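Local structure of succinate-semialdehyde dehydrogenase (Streptococcus pyogenes MGAS1882, 4OGD) at residues M74-T79 with W131-Y136; K65-M70 with E80-V85; Y257-V262 with T300-L305; Y3-P8 with I159-A164. The protein probably oxidises succinic semialdehyde to succinate, using NADP+ as cofactor, as a member of the aldehyde dehydrogenase family. All blocks are in the same frame, centred on the assembly; numbering follows the deposited sequence.

Contact 1 (M74-T79 with W131-Y136); sequences MGKLFT and WNFPYY
Lys-76 and Met-74 close on the loop Trp-131 to Pro-134, the Trp-Asn-Phe-Pro core of a motif of the aldehyde dehydrogenase fold whose asparagine side chain contributes to the oxyanion hole in relatives. Lys-76 NZ donates to Asn-132 O over 2.8 Å, lying in the carbonyl plane with a C=O...N angle of 149°. The same NZ stands 3.4 Å from Phe-133 CD1, and the lysine chain crosses the phenylalanine side chain at about a right angle. Met-74 takes the neighbouring stretch of loop: its CG is 3.3 Å from Trp-131 O and 3.7 Å from Pro-134 CG. Its chain is bent at chi2 and chi3; the last torsion, 61°, brings CE to the edge of the indole, near the ring plane, 4.1 Å from Trp-131 CE3.

Further out, Lys-76 NZ has a second partner in a salt bridge to Glu-84 OE1, while Glu-84 OE2 accepts from the backbone N of Tyr-135 and Tyr-136. One glutamate thus holds both the lysine and the end of the loop it grips. Asn-132 O also accepts from Asn-258 ND2, and Asn-132 ND2 bonds to Gln-261 O. Gly-75, with a phi of 94°, is the first residue to leave helix 63-74; next to it, Lys-76 N makes a weak 3.6 Å hydrogen bond to Met-74 SD.

Contact 2 (K65-M70 with E80-V85); sequences KYAEIM and EAQGEV
Met-70 and Ala-67 have the most surface buried, with Ala-81 and Val-85 equal behind them, where two consecutive helices, 63-74 and 78-103, pack together in the aldehyde dehydrogenase fold. The axes of 65-70 and 80-85 come within 8.1 Å, their N-to-C directions 125° apart, and small residues permit this closeness. Ala-67 and Ala-81 point their methyls at each other's helix: Ala-81 CB lies 3.3 Å from Ala-67 O, and the two CB atoms are 3.8 Å apart. Ala-67 CB also meets Gln-82 CG, whose amide NE2 turns to Asp-64 OD1.

Met-70 passes beside this pair, towards Ala-81 and Val-85. Its chain is extended at chi2, then bent at chi3 (-96°), which brings CE to 3.6 Å from Ala-81 O and 3.7 Å from Val-85 CG2. Val-85 continues the apolar seam to Tyr-66 CB. The sulfur sits over the face of the Glu-84 carboxylate, whose oxygens have their polar partners elsewhere: Met-70 SD is 3.6 Å from each of Glu-84 CD, OE1 and OE2.

Contact 3 (Y257-V262 with T300-L305); sequences YNAGQV and TTLAPL
The carboxamide of Gln-261 is the flat group here, and Leu-305 lies over one of its faces: Leu-305 CD2 stands almost plumb above Gln-261 CD at 3.7 Å. On the other side of the amide plane, the indole of Trp-131 packs against Gln-261 OE1. The polar rim is occupied too. Gln-261 NE2 donates to Asn-258 O at 3.1 Å, with the acceptor only 4° out of the amide plane, and to a water at 2.9 Å that in turn donates to Pro-304 O; OE1 accepts from Ser-306 N. These bonds fix the rotation of the amide. Asn-258 O is gripped twice, by Gln-261 N and NE2 from opposite faces of its carbonyl plane, NE2 standing 45° out of it.

Beside the amide, Ala-259 presses its methyl into the facing chain, with CB 3.6 Å from Leu-305 CD2 and 3.7 Å from Ala-303 O, while Leu-302 CD1 lies beside it, 4.1 Å from Ala-259 CB. A second water accepts from Ala-303 N at 2.9 Å and, weakly, from Ala-259 N, so the two backbones are bridged through solvent.

Gln-261 is the centre of an inverse gamma turn, just ahead of the cysteine that serves as nucleophile in related enzymes. The turn lies between helix 244-256 and strand 268-272 and is backed by the loop that leads from helix 276-288 to helix 308-323.

Contact 4 (Y3-P8 with I159-A164); sequences YQTIYP and ICPRSA
Pro-161 turns the CB-CG-CD edge of its ring to the strand backbone, and the chain from Tyr-3 to Thr-5 runs at 75° to that from Ile-159 to Arg-162. At one end of this edge Pro-161 CB meets Tyr-3 CB at 4.0 Å. At the other, Pro-161 CD is 3.5 Å from Gln-4 O, and CG between them approaches the carbonyl carbon of the same residue, so the rim is set against the peptide between Gln-4 and Thr-5. Tyr-3 carries its ring onward, where OH bonds to Ile-186 O. Thr-5 crosses both Pro-161 and Arg-162 obliquely. Its OG1, anti to the carbonyl carbon (chi1 -62°), is 3.8 Å from Pro-161 CG and 3.7 Å from Arg-162 CB, and it is hydrogen-bonded to Asp-73 OD1.

The contact places the N-terminal hairpin, strands 4-7 and 12-16, on the first turn of helix 161-173, in which Pro-161 is the first residue after Cys-160 at the N-cap. Arg-162, bent at chi2, runs away from the strand to a salt bridge with Glu-169. Ser-163 OG shares the carboxylate of Asp-73 through OD2, tying helix 63-74 to both partners. Ahead of the N-cap, a water accepts from Ile-6 N at 2.8 Å and donates to Ile-159 O at 2.7 Å.

In the fold
Contact 1 sits centrally, its centre about 7 Å from that of contact 2, 9 Å from contact 3 and 11 Å from contact 4; contacts 3 and 4 are the most distant pair, about 17 Å between centres. Contacts 1 and 2 share helix 78-103 and alternate along the chain, and both are nested in the loop that contact 4 closes; contact 3 follows in sequence. Pro-8 of the N-terminal segment packs on Met-74 and on Leu-305, joining contact 4 to contacts 1 and 3. Glu-80 OE2 accepts from Asn-258 N, linking contacts 2 and 3. Helix 78-103 thus touches both loops, 131-136 and 257-262, which in related dehydrogenases border the catalytic centre.

Contact 1 (M74-T79 with W131-Y136)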
loop_
_atom_site.group_PDB
_atom_site.type_symbol
_atom_site.label_atom_id
_atom_site.label_comp_id
_atom_site.label_asym_id
_atom_site.label_seq_id
_atom_site.Cartn_x
_atom_site.Cartn_y
_atom_site.Cartn_z
ATOM N N MET A 74 -14.319 -22.195 16.395
ATOM C CA MET A 74 -14.576 -20.862 16.932
ATOM C C MET A 74 -16.025 -20.567 17.303
ATOM O O MET A 74 -16.345 -19.446 17.701
ATOM C CB MET A 74 -13.982 -19.785 16.010
ATOM C CG MET A 74 -14.348 -19.911 14.538
ATOM S SD MET A 74 -16.065 -19.531 14.196
ATOM C CE MET A 74 -16.129 -17.821 14.755
ATOM N N GLY A 75 -16.895 -21.568 17.178
ATOM C CA GLY A 75 -18.228 -21.495 17.757
ATOM C C GLY A 75 -19.387 -21.012 16.911
ATOM O O GLY A 75 -20.526 -21.050 17.381
ATOM N N LYS A 76 -19.132 -20.537 15.692
ATOM C CA LYS A 76 -20.211 -19.916 14.930
ATOM C C LYS A 76 -21.277 -20.918 14.542
ATOM O O LYS A 76 -21.003 -22.114 14.433
ATOM C CB LYS A 76 -19.706 -19.172 13.688
ATOM C CG LYS A 76 -19.162 -20.042 12.566
ATOM C CD LYS A 76 -18.925 -19.194 11.310
ATOM C CE LYS A 76 -17.911 -18.067 11.547
ATOM N NZ LYS A 76 -17.890 -17.068 10.422
ATOM N N LEU A 77 -22.492 -20.418 14.343
ATOM C CA LEU A 77 -23.603 -21.252 13.894
ATOM C C LEU A 77 -23.181 -22.064 12.672
ATOM O O LEU A 77 -22.521 -21.549 11.768
ATOM C CB LEU A 77 -24.801 -20.378 13.538
ATOM C CG LEU A 77 -25.393 -19.513 14.647
ATOM C CD1 LEU A 77 -26.611 -18.771 14.118
ATOM C CD2 LEU A 77 -25.733 -20.343 15.875
ATOM N N PHE A 78 -23.516 -23.348 12.669
ATOM C CA PHE A 78 -23.212 -24.216 11.538
ATOM C C PHE A 78 -23.785 -23.660 10.232
ATOM O O PHE A 78 -23.152 -23.756 9.182
ATOM C CB PHE A 78 -23.767 -25.617 11.815
ATOM C CG PHE A 78 -23.566 -26.604 10.692
ATOM C CD1 PHE A 78 -22.314 -27.157 10.443
ATOM C CD2 PHE A 78 -24.643 -27.012 9.915
ATOM C CE1 PHE A 78 -22.132 -28.092 9.425
ATOM C CE2 PHE A 78 -24.468 -27.948 8.891
ATOM C CZ PHE A 78 -23.213 -28.484 8.648
ATOM N N THR A 79 -24.980 -23.082 10.300
ATOM C CA THR A 79 -25.605 -22.497 9.112
ATOM C C THR A 79 -24.796 -21.317 8.584
ATOM O O THR A 79 -24.667 -21.146 7.366
ATOM C CB THR A 79 -27.066 -22.062 9.359
ATOM O OG1 THR A 79 -27.129 -21.212 10.513
ATOM C CG2 THR A 79 -27.955 -23.283 9.576
ATOM N N TRP A 131 -9.803 -15.379 13.519
ATOM C CA TRP A 131 -10.754 -16.460 13.792
ATOM C C TRP A 131 -12.208 -16.198 13.409
ATOM O O TRP A 131 -13.009 -17.139 13.351
ATOM C CB TRP A 131 -10.696 -16.848 15.277
ATOM C CG TRP A 131 -10.839 -15.664 16.186
ATOM C CD1 TRP A 131 -9.833 -14.984 16.804
ATOM C CD2 TRP A 131 -12.059 -15.006 16.559
ATOM N NE1 TRP A 131 -10.348 -13.943 17.543
ATOM C CE2 TRP A 131 -11.713 -13.938 17.411
ATOM C CE3 TRP A 131 -13.412 -15.220 16.261
ATOM C CZ2 TRP A 131 -12.670 -13.085 17.962
ATOM C CZ3 TRP A 131 -14.356 -14.370 16.799
ATOM C CH2 TRP A 131 -13.984 -13.313 17.641
ATOM N N ASN A 132 -12.595 -14.949 13.163
ATOM C CA ASN A 132 -14.032 -14.706 13.018
ATOM C C ASN A 132 -14.661 -15.228 11.721
ATOM O O ASN A 132 -15.832 -15.611 11.708
ATOM C CB ASN A 132 -14.429 -13.253 13.344
ATOM C CG ASN A 132 -13.865 -12.252 12.368
ATOM O OD1 ASN A 132 -12.871 -12.513 11.688
ATOM N ND2 ASN A 132 -14.512 -11.088 12.286
ATOM N N PHE A 133 -13.868 -15.258 10.649
ATOM C CA PHE A 133 -14.265 -15.891 9.392
ATOM C C PHE A 133 -13.052 -16.687 8.904
ATOM O O PHE A 133 -12.315 -16.245 8.020
ATOM C CB PHE A 133 -14.704 -14.852 8.345
ATOM C CG PHE A 133 -15.951 -14.098 8.718
ATOM C CD1 PHE A 133 -17.201 -14.538 8.299
ATOM C CD2 PHE A 133 -15.871 -12.940 9.491
ATOM C CE1 PHE A 133 -18.359 -13.836 8.649
ATOM C CE2 PHE A 133 -17.016 -12.233 9.838
ATOM C CZ PHE A 133 -18.261 -12.685 9.419
ATOM N N PRO A 134 -12.834 -17.868 9.500
ATOM C CA PRO A 134 -11.582 -18.625 9.347
ATOM C C PRO A 134 -11.275 -19.036 7.906
ATOM O O PRO A 134 -10.106 -19.191 7.562
ATOM C CB PRO A 134 -11.812 -19.878 10.201
ATOM C CG PRO A 134 -12.920 -19.531 11.125
ATOM C CD PRO A 134 -13.801 -18.574 10.360
ATOM N N TYR A 135 -12.302 -19.220 7.085
ATOM C CA TYR A 135 -12.083 -19.606 5.692
ATOM C C TYR A 135 -12.150 -18.425 4.728
ATOM O O TYR A 135 -11.271 -18.266 3.874
ATOM C CB TYR A 135 -13.048 -20.732 5.270
ATOM C CG TYR A 135 -12.365 -22.079 5.292
ATOM C CD1 TYR A 135 -11.766 -22.545 6.446
ATOM C CD2 TYR A 135 -12.286 -22.871 4.144
ATOM C CE1 TYR A 135 -11.113 -23.760 6.475
ATOM C CE2 TYR A 135 -11.632 -24.100 4.165
ATOM C CZ TYR A 135 -11.044 -24.532 5.337
ATOM O OH TYR A 135 -10.377 -25.744 5.382
ATOM N N TYR A 136 -13.200 -17.619 4.858
ATOM C CA TYR A 136 -13.413 -16.456 4.004
ATOM C C TYR A 136 -12.237 -15.493 4.029
ATOM O O TYR A 136 -11.828 -15.006 2.975
ATOM C CB TYR A 136 -14.732 -15.777 4.395
ATOM C CG TYR A 136 -14.937 -14.347 3.940
ATOM C CD1 TYR A 136 -15.292 -14.046 2.623
ATOM C CD2 TYR A 136 -14.840 -13.306 4.844
ATOM C CE1 TYR A 136 -15.517 -12.725 2.222
ATOM C CE2 TYR A 136 -15.053 -11.998 4.455
ATOM C CZ TYR A 136 -15.393 -11.712 3.149
ATOM O OH TYR A 136 -15.602 -10.399 2.773
#

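Contact 2 (K65-M70 with E80-V85)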
loop_
_atom_site.group_PDB
_atom_site.type_symbol
_atom_site.label_atom_id
_atom_site.label_comp_id
_atom_site.label_asym_id
_atom_site.label_seq_id
_atom_site.Cartn_x
_atom_site.Cartn_y
_atom_site.Cartn_z
ATOM N N LYS A 65 -18.456 -30.666 5.953
ATOM C CA LYS A 65 -17.203 -30.969 6.646
ATOM C C LYS A 65 -16.471 -29.681 7.018
ATOM O O LYS A 65 -16.049 -29.505 8.153
ATOM C CB LYS A 65 -16.289 -31.860 5.788
ATOM C CG LYS A 65 -14.824 -31.889 6.252
ATOM C CD LYS A 65 -13.892 -32.573 5.236
ATOM C CE LYS A 65 -12.425 -32.318 5.554
ATOM N NZ LYS A 65 -11.526 -33.117 4.664
ATOM N N TYR A 66 -16.329 -28.777 6.055
ATOM C CA TYR A 66 -15.609 -27.531 6.316
ATOM C C TYR A 66 -16.398 -26.607 7.238
ATOM O O TYR A 66 -15.824 -25.931 8.096
ATOM C CB TYR A 66 -15.246 -26.849 5.001
ATOM C CG TYR A 66 -14.157 -27.601 4.279
ATOM C CD1 TYR A 66 -12.840 -27.516 4.702
ATOM C CD2 TYR A 66 -14.452 -28.417 3.195
ATOM C CE1 TYR A 66 -11.833 -28.215 4.056
ATOM C CE2 TYR A 66 -13.461 -29.125 2.545
ATOM C CZ TYR A 66 -12.153 -29.018 2.978
ATOM O OH TYR A 66 -11.161 -29.718 2.336
ATOM N N ALA A 67 -17.717 -26.578 7.062
ATOM C CA ALA A 67 -18.574 -25.791 7.943
ATOM C C ALA A 67 -18.423 -26.248 9.388
ATOM O O ALA A 67 -18.273 -25.421 10.292
ATOM C CB ALA A 67 -20.023 -25.887 7.507
ATOM N N GLU A 68 -18.464 -27.559 9.615
ATOM C CA GLU A 68 -18.343 -28.057 10.986
ATOM C C GLU A 68 -16.967 -27.773 11.606
ATOM O O GLU A 68 -16.860 -27.519 12.810
ATOM C CB GLU A 68 -18.675 -29.556 11.069
ATOM C CG GLU A 68 -18.558 -30.093 12.494
ATOM C CD GLU A 68 -19.119 -31.489 12.673
ATOM O OE1 GLU A 68 -19.651 -32.068 11.697
ATOM O OE2 GLU A 68 -19.022 -32.006 13.808
ATOM N N ILE A 69 -15.917 -27.829 10.791
ATOM C CA ILE A 69 -14.571 -27.517 11.264
ATOM C C ILE A 69 -14.545 -26.100 11.835
ATOM O O ILE A 69 -13.972 -25.851 12.900
ATOM C CB ILE A 69 -13.539 -27.659 10.133
ATOM C CG1 ILE A 69 -13.240 -29.142 9.896
ATOM C CG2 ILE A 69 -12.253 -26.909 10.467
ATOM C CD1 ILE A 69 -12.376 -29.406 8.682
ATOM N N MET A 70 -15.202 -25.178 11.144
ATOM C CA MET A 70 -15.239 -23.797 11.619
ATOM C C MET A 70 -16.062 -23.640 12.904
ATOM O O MET A 70 -15.638 -22.961 13.843
ATOM C CB MET A 70 -15.747 -22.868 10.525
ATOM C CG MET A 70 -14.786 -22.745 9.372
ATOM S SD MET A 70 -15.303 -21.452 8.230
ATOM C CE MET A 70 -16.185 -22.405 6.999
ATOM N N GLU A 80 -24.259 -20.503 9.493
ATOM C CA GLU A 80 -23.405 -19.386 9.088
ATOM C C GLU A 80 -22.124 -19.903 8.456
ATOM O O GLU A 80 -21.627 -19.333 7.478
ATOM C CB GLU A 80 -23.055 -18.494 10.284
ATOM C CG GLU A 80 -24.166 -17.555 10.727
ATOM C CD GLU A 80 -23.742 -16.648 11.871
ATOM O OE1 GLU A 80 -22.539 -16.638 12.207
ATOM O OE2 GLU A 80 -24.615 -15.948 12.431
ATOM N N ALA A 81 -21.582 -20.974 9.023
ATOM C CA ALA A 81 -20.369 -21.578 8.480
ATOM C C ALA A 81 -20.610 -22.160 7.088
ATOM O O ALA A 81 -19.727 -22.111 6.234
ATOM C CB ALA A 81 -19.826 -22.637 9.425
ATOM N N GLN A 82 -21.791 -22.737 6.865
ATOM C CA GLN A 82 -22.145 -23.221 5.535
ATOM C C GLN A 82 -22.156 -22.062 4.545
ATOM O O GLN A 82 -21.646 -22.180 3.431
ATOM C CB GLN A 82 -23.516 -23.887 5.547
ATOM C CG GLN A 82 -23.550 -25.242 6.215
ATOM C CD GLN A 82 -24.956 -25.781 6.276
ATOM O OE1 GLN A 82 -25.873 -25.082 6.701
ATOM N NE2 GLN A 82 -25.142 -27.018 5.825
ATOM N N GLY A 83 -22.748 -20.941 4.951
ATOM C CA GLY A 83 -22.761 -19.759 4.111
ATOM C C GLY A 83 -21.354 -19.264 3.833
ATOM O O GLY A 83 -21.061 -18.802 2.728
ATOM N N GLU A 84 -20.477 -19.351 4.831
ATOM C CA GLU A 84 -19.094 -18.921 4.624
ATOM C C GLU A 84 -18.415 -19.789 3.570
ATOM O O GLU A 84 -17.692 -19.284 2.706
ATOM C CB GLU A 84 -18.291 -18.938 5.926
ATOM C CG GLU A 84 -16.854 -18.439 5.748
ATOM C CD GLU A 84 -16.132 -18.204 7.058
ATOM O OE1 GLU A 84 -16.789 -18.163 8.124
ATOM O OE2 GLU A 84 -14.892 -18.057 7.019
ATOM N N VAL A 85 -18.641 -21.098 3.639
ATOM C CA VAL A 85 -18.131 -21.984 2.595
ATOM C C VAL A 85 -18.661 -21.566 1.233
ATOM O O VAL A 85 -17.895 -21.473 0.272
ATOM C CB VAL A 85 -18.499 -23.452 2.837
ATOM C CG1 VAL A 85 -18.085 -24.291 1.628
ATOM C CG2 VAL A 85 -17.825 -23.957 4.092
#

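Contact 3 (Y257-V262 with T300-L305)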
loop_
_atom_site.group_PDB
_atom_site.type_symbol
_atom_site.label_atom_id
_atom_site.label_comp_id
_atom_site.label_asym_id
_atom_site.label_seq_id
_atom_site.Cartn_x
_atom_site.Cartn_y
_atom_site.Cartn_z
ATOM N N TYR A 257 -25.575 -11.344 13.746
ATOM C CA TYR A 257 -24.902 -12.331 12.905
ATOM C C TYR A 257 -23.492 -12.553 13.443
ATOM O O TYR A 257 -22.795 -11.590 13.802
ATOM C CB TYR A 257 -24.865 -11.834 11.463
ATOM C CG TYR A 257 -24.055 -12.682 10.520
ATOM C CD1 TYR A 257 -22.710 -12.407 10.303
ATOM C CD2 TYR A 257 -24.637 -13.731 9.822
ATOM C CE1 TYR A 257 -21.961 -13.159 9.447
ATOM C CE2 TYR A 257 -23.883 -14.499 8.943
ATOM C CZ TYR A 257 -22.544 -14.202 8.768
ATOM O OH TYR A 257 -21.754 -14.939 7.917
ATOM N N ASN A 258 -23.083 -13.818 13.519
ATOM C CA ASN A 258 -21.784 -14.207 14.080
ATOM C C ASN A 258 -21.603 -13.682 15.503
ATOM O O ASN A 258 -20.492 -13.349 15.922
ATOM C CB ASN A 258 -20.626 -13.773 13.161
ATOM C CG ASN A 258 -19.385 -14.653 13.308
ATOM O OD1 ASN A 258 -19.457 -15.801 13.755
ATOM N ND2 ASN A 258 -18.234 -14.117 12.904
ATOM N N ALA A 259 -22.725 -13.600 16.225
ATOM C CA ALA A 259 -22.786 -13.062 17.585
ATOM C C ALA A 259 -22.160 -11.678 17.709
ATOM O O ALA A 259 -21.642 -11.310 18.765
ATOM C CB ALA A 259 -22.161 -14.051 18.602
ATOM N N GLY A 260 -22.214 -10.910 16.627
ATOM C CA GLY A 260 -21.705 -9.547 16.634
ATOM C C GLY A 260 -20.208 -9.444 16.426
ATOM O O GLY A 260 -19.656 -8.343 16.437
ATOM N N GLN A 261 -19.554 -10.587 16.217
ATOM C CA GLN A 261 -18.103 -10.640 16.089
ATOM C C GLN A 261 -17.689 -10.393 14.640
ATOM O O GLN A 261 -17.046 -11.234 14.008
ATOM C CB GLN A 261 -17.602 -12.001 16.564
ATOM C CG GLN A 261 -18.071 -12.357 17.979
ATOM C CD GLN A 261 -17.695 -13.776 18.360
ATOM O OE1 GLN A 261 -16.825 -13.999 19.208
ATOM N NE2 GLN A 261 -18.343 -14.750 17.725
ATOM N N VAL A 262 -18.071 -9.234 14.112
ATOM C CA VAL A 262 -17.900 -8.954 12.691
ATOM C C VAL A 262 -17.359 -7.544 12.590
ATOM O O VAL A 262 -17.901 -6.628 13.218
ATOM C CB VAL A 262 -19.247 -9.059 11.938
ATOM C CG1 VAL A 262 -19.069 -8.792 10.446
ATOM C CG2 VAL A 262 -19.858 -10.434 12.131
ATOM N N THR A 300 -30.842 -22.934 16.721
ATOM C CA THR A 300 -30.033 -21.951 17.437
ATOM C C THR A 300 -29.768 -20.720 16.580
ATOM O O THR A 300 -29.333 -20.833 15.433
ATOM C CB THR A 300 -28.710 -22.560 17.896
ATOM O OG1 THR A 300 -28.976 -23.695 18.737
ATOM C CG2 THR A 300 -27.887 -21.539 18.668
ATOM N N THR A 301 -30.036 -19.547 17.139
ATOM C CA THR A 301 -29.882 -18.305 16.384
ATOM C C THR A 301 -28.915 -17.342 17.066
ATOM O O THR A 301 -28.759 -16.195 16.637
ATOM C CB THR A 301 -31.243 -17.628 16.103
ATOM O OG1 THR A 301 -31.911 -17.333 17.338
ATOM C CG2 THR A 301 -32.123 -18.537 15.263
ATOM N N LEU A 302 -28.259 -17.809 18.125
ATOM C CA LEU A 302 -27.159 -17.049 18.720
ATOM C C LEU A 302 -26.068 -17.994 19.216
ATOM O O LEU A 302 -26.308 -18.835 20.088
ATOM C CB LEU A 302 -27.642 -16.141 19.860
ATOM C CG LEU A 302 -26.541 -15.230 20.413
ATOM C CD1 LEU A 302 -26.143 -14.172 19.386
ATOM C CD2 LEU A 302 -26.975 -14.576 21.708
ATOM N N ALA A 303 -24.870 -17.851 18.653
ATOM C CA ALA A 303 -23.728 -18.694 18.988
ATOM C C ALA A 303 -23.019 -18.196 20.245
ATOM O O ALA A 303 -23.174 -17.034 20.629
ATOM C CB ALA A 303 -22.744 -18.727 17.802
ATOM N N PRO A 304 -22.253 -19.080 20.907
ATOM C CA PRO A 304 -21.362 -18.595 21.964
ATOM C C PRO A 304 -20.238 -17.800 21.315
ATOM O O PRO A 304 -19.963 -18.014 20.128
ATOM C CB PRO A 304 -20.797 -19.885 22.558
ATOM C CG PRO A 304 -20.820 -20.861 21.406
ATOM C CD PRO A 304 -22.060 -20.518 20.627
ATOM N N LEU A 305 -19.593 -16.912 22.065
ATOM C CA LEU A 305 -18.427 -16.207 21.536
ATOM C C LEU A 305 -17.254 -17.172 21.377
ATOM O O LEU A 305 -17.289 -18.298 21.884
ATOM C CB LEU A 305 -18.050 -15.014 22.417
ATOM C CG LEU A 305 -19.130 -13.954 22.653
ATOM C CD1 LEU A 305 -18.515 -12.688 23.255
ATOM C CD2 LEU A 305 -19.881 -13.625 21.379
HETATM O O HOH W 1 -24.575 -16.210 16.291
HETATM O O HOH W 2 -18.381 -17.682 17.876
#

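Contact 4 (Y3-P8 with I159-A164)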
loop_
_atom_site.group_PDB
_atom_site.type_symbol
_atom_site.label_atom_id
_atom_site.label_comp_id
_atom_site.label_asym_id
_atom_site.label_seq_id
_atom_site.Cartn_x
_atom_site.Cartn_y
_atom_site.Cartn_z
ATOM N N TYR A 3 -1.492 -23.772 19.918
ATOM C CA TYR A 3 -2.521 -23.953 18.901
ATOM C C TYR A 3 -3.440 -25.112 19.288
ATOM O O TYR A 3 -3.034 -26.274 19.271
ATOM C CB TYR A 3 -1.885 -24.189 17.529
ATOM C CG TYR A 3 -1.213 -22.964 16.932
ATOM C CD1 TYR A 3 -1.937 -22.059 16.161
ATOM C CD2 TYR A 3 0.150 -22.730 17.110
ATOM C CE1 TYR A 3 -1.330 -20.940 15.598
ATOM C CE2 TYR A 3 0.765 -21.615 16.560
ATOM C CZ TYR A 3 0.021 -20.722 15.799
ATOM O OH TYR A 3 0.622 -19.610 15.238
ATOM N N GLN A 4 -4.678 -24.785 19.650
ATOM C CA GLN A 4 -5.621 -25.781 20.144
ATOM C C GLN A 4 -7.006 -25.526 19.587
ATOM O O GLN A 4 -7.443 -24.376 19.517
ATOM C CB GLN A 4 -5.735 -25.689 21.667
ATOM C CG GLN A 4 -4.447 -25.892 22.423
ATOM C CD GLN A 4 -4.560 -27.007 23.442
ATOM O OE1 GLN A 4 -4.208 -28.153 23.165
ATOM N NE2 GLN A 4 -5.059 -26.681 24.625
ATOM N N THR A 5 -7.706 -26.590 19.208
ATOM C CA THR A 5 -9.136 -26.473 18.976
ATOM C C THR A 5 -9.832 -26.704 20.308
ATOM O O THR A 5 -9.739 -27.788 20.878
ATOM C CB THR A 5 -9.660 -27.507 17.973
ATOM O OG1 THR A 5 -9.030 -27.313 16.699
ATOM C CG2 THR A 5 -11.180 -27.379 17.831
ATOM N N ILE A 6 -10.487 -25.669 20.817
ATOM C CA ILE A 6 -11.329 -25.798 22.002
ATOM C C ILE A 6 -12.728 -25.322 21.650
ATOM O O ILE A 6 -12.941 -24.133 21.396
ATOM C CB ILE A 6 -10.787 -24.965 23.172
ATOM C CG1 ILE A 6 -9.330 -25.331 23.447
ATOM C CG2 ILE A 6 -11.647 -25.164 24.421
ATOM C CD1 ILE A 6 -8.665 -24.455 24.483
ATOM N N TYR A 7 -13.681 -26.252 21.634
ATOM C CA TYR A 7 -15.045 -25.966 21.193
ATOM C C TYR A 7 -15.700 -24.925 22.101
ATOM O O TYR A 7 -15.866 -25.166 23.296
ATOM C CB TYR A 7 -15.861 -27.262 21.220
ATOM C CG TYR A 7 -17.209 -27.212 20.535
ATOM C CD1 TYR A 7 -17.512 -26.232 19.600
ATOM C CD2 TYR A 7 -18.185 -28.159 20.829
ATOM C CE1 TYR A 7 -18.746 -26.197 18.976
ATOM C CE2 TYR A 7 -19.426 -28.131 20.211
ATOM C CZ TYR A 7 -19.697 -27.153 19.285
ATOM O OH TYR A 7 -20.920 -27.128 18.672
ATOM N N PRO A 8 -16.062 -23.758 21.546
ATOM C CA PRO A 8 -16.656 -22.714 22.389
ATOM C C PRO A 8 -18.010 -23.068 23.006
ATOM O O PRO A 8 -18.460 -22.347 23.889
ATOM C CB PRO A 8 -16.809 -21.534 21.415
ATOM C CG PRO A 8 -15.726 -21.740 20.428
ATOM C CD PRO A 8 -15.704 -23.239 20.211
ATOM N N ILE A 159 -6.764 -19.996 17.918
ATOM C CA ILE A 159 -7.954 -20.780 18.241
ATOM C C ILE A 159 -8.626 -21.448 17.040
ATOM O O ILE A 159 -9.597 -22.189 17.215
ATOM C CB ILE A 159 -9.006 -19.960 19.018
ATOM C CG1 ILE A 159 -9.539 -18.801 18.170
ATOM C CG2 ILE A 159 -8.427 -19.479 20.338
ATOM C CD1 ILE A 159 -10.886 -18.279 18.639
ATOM N N CYS A 160 -8.125 -21.217 15.827
ATOM C CA CYS A 160 -8.674 -21.972 14.694
ATOM C C CYS A 160 -7.615 -22.776 13.920
ATOM O O CYS A 160 -7.481 -22.652 12.701
ATOM C CB CYS A 160 -9.549 -21.099 13.781
ATOM S SG CYS A 160 -8.760 -19.670 13.041
ATOM N N PRO A 161 -6.873 -23.631 14.631
ATOM C CA PRO A 161 -5.801 -24.361 13.954
ATOM C C PRO A 161 -6.308 -25.460 13.023
ATOM O O PRO A 161 -5.624 -25.758 12.054
ATOM C CB PRO A 161 -5.003 -24.956 15.115
ATOM C CG PRO A 161 -6.015 -25.130 16.208
ATOM C CD PRO A 161 -7.000 -24.014 16.051
ATOM N N ARG A 162 -7.467 -26.056 13.294
ATOM C CA ARG A 162 -7.988 -27.063 12.368
ATOM C C ARG A 162 -8.463 -26.413 11.068
ATOM O O ARG A 162 -8.248 -26.956 9.983
ATOM C CB ARG A 162 -9.108 -27.892 13.004
ATOM C CG ARG A 162 -9.663 -28.981 12.092
ATOM C CD ARG A 162 -8.629 -30.013 11.658
ATOM N NE ARG A 162 -9.271 -30.977 10.770
ATOM C CZ ARG A 162 -8.778 -31.392 9.608
ATOM N NH1 ARG A 162 -7.598 -30.967 9.182
ATOM N NH2 ARG A 162 -9.471 -32.257 8.876
ATOM N N SER A 163 -9.081 -25.240 11.177
ATOM C CA SER A 163 -9.466 -24.482 9.986
ATOM C C SER A 163 -8.228 -24.212 9.136
ATOM O O SER A 163 -8.231 -24.430 7.922
ATOM C CB SER A 163 -10.149 -23.164 10.372
ATOM O OG SER A 163 -11.332 -23.383 11.142
ATOM N N ALA A 164 -7.154 -23.767 9.787
ATOM C CA ALA A 164 -5.933 -23.388 9.087
ATOM C C ALA A 164 -5.277 -24.590 8.439
ATOM O O ALA A 164 -4.852 -24.538 7.286
ATOM C CB ALA A 164 -4.961 -22.733 10.056
HETATM O O HOH W 3 -10.689 -23.222 19.503
#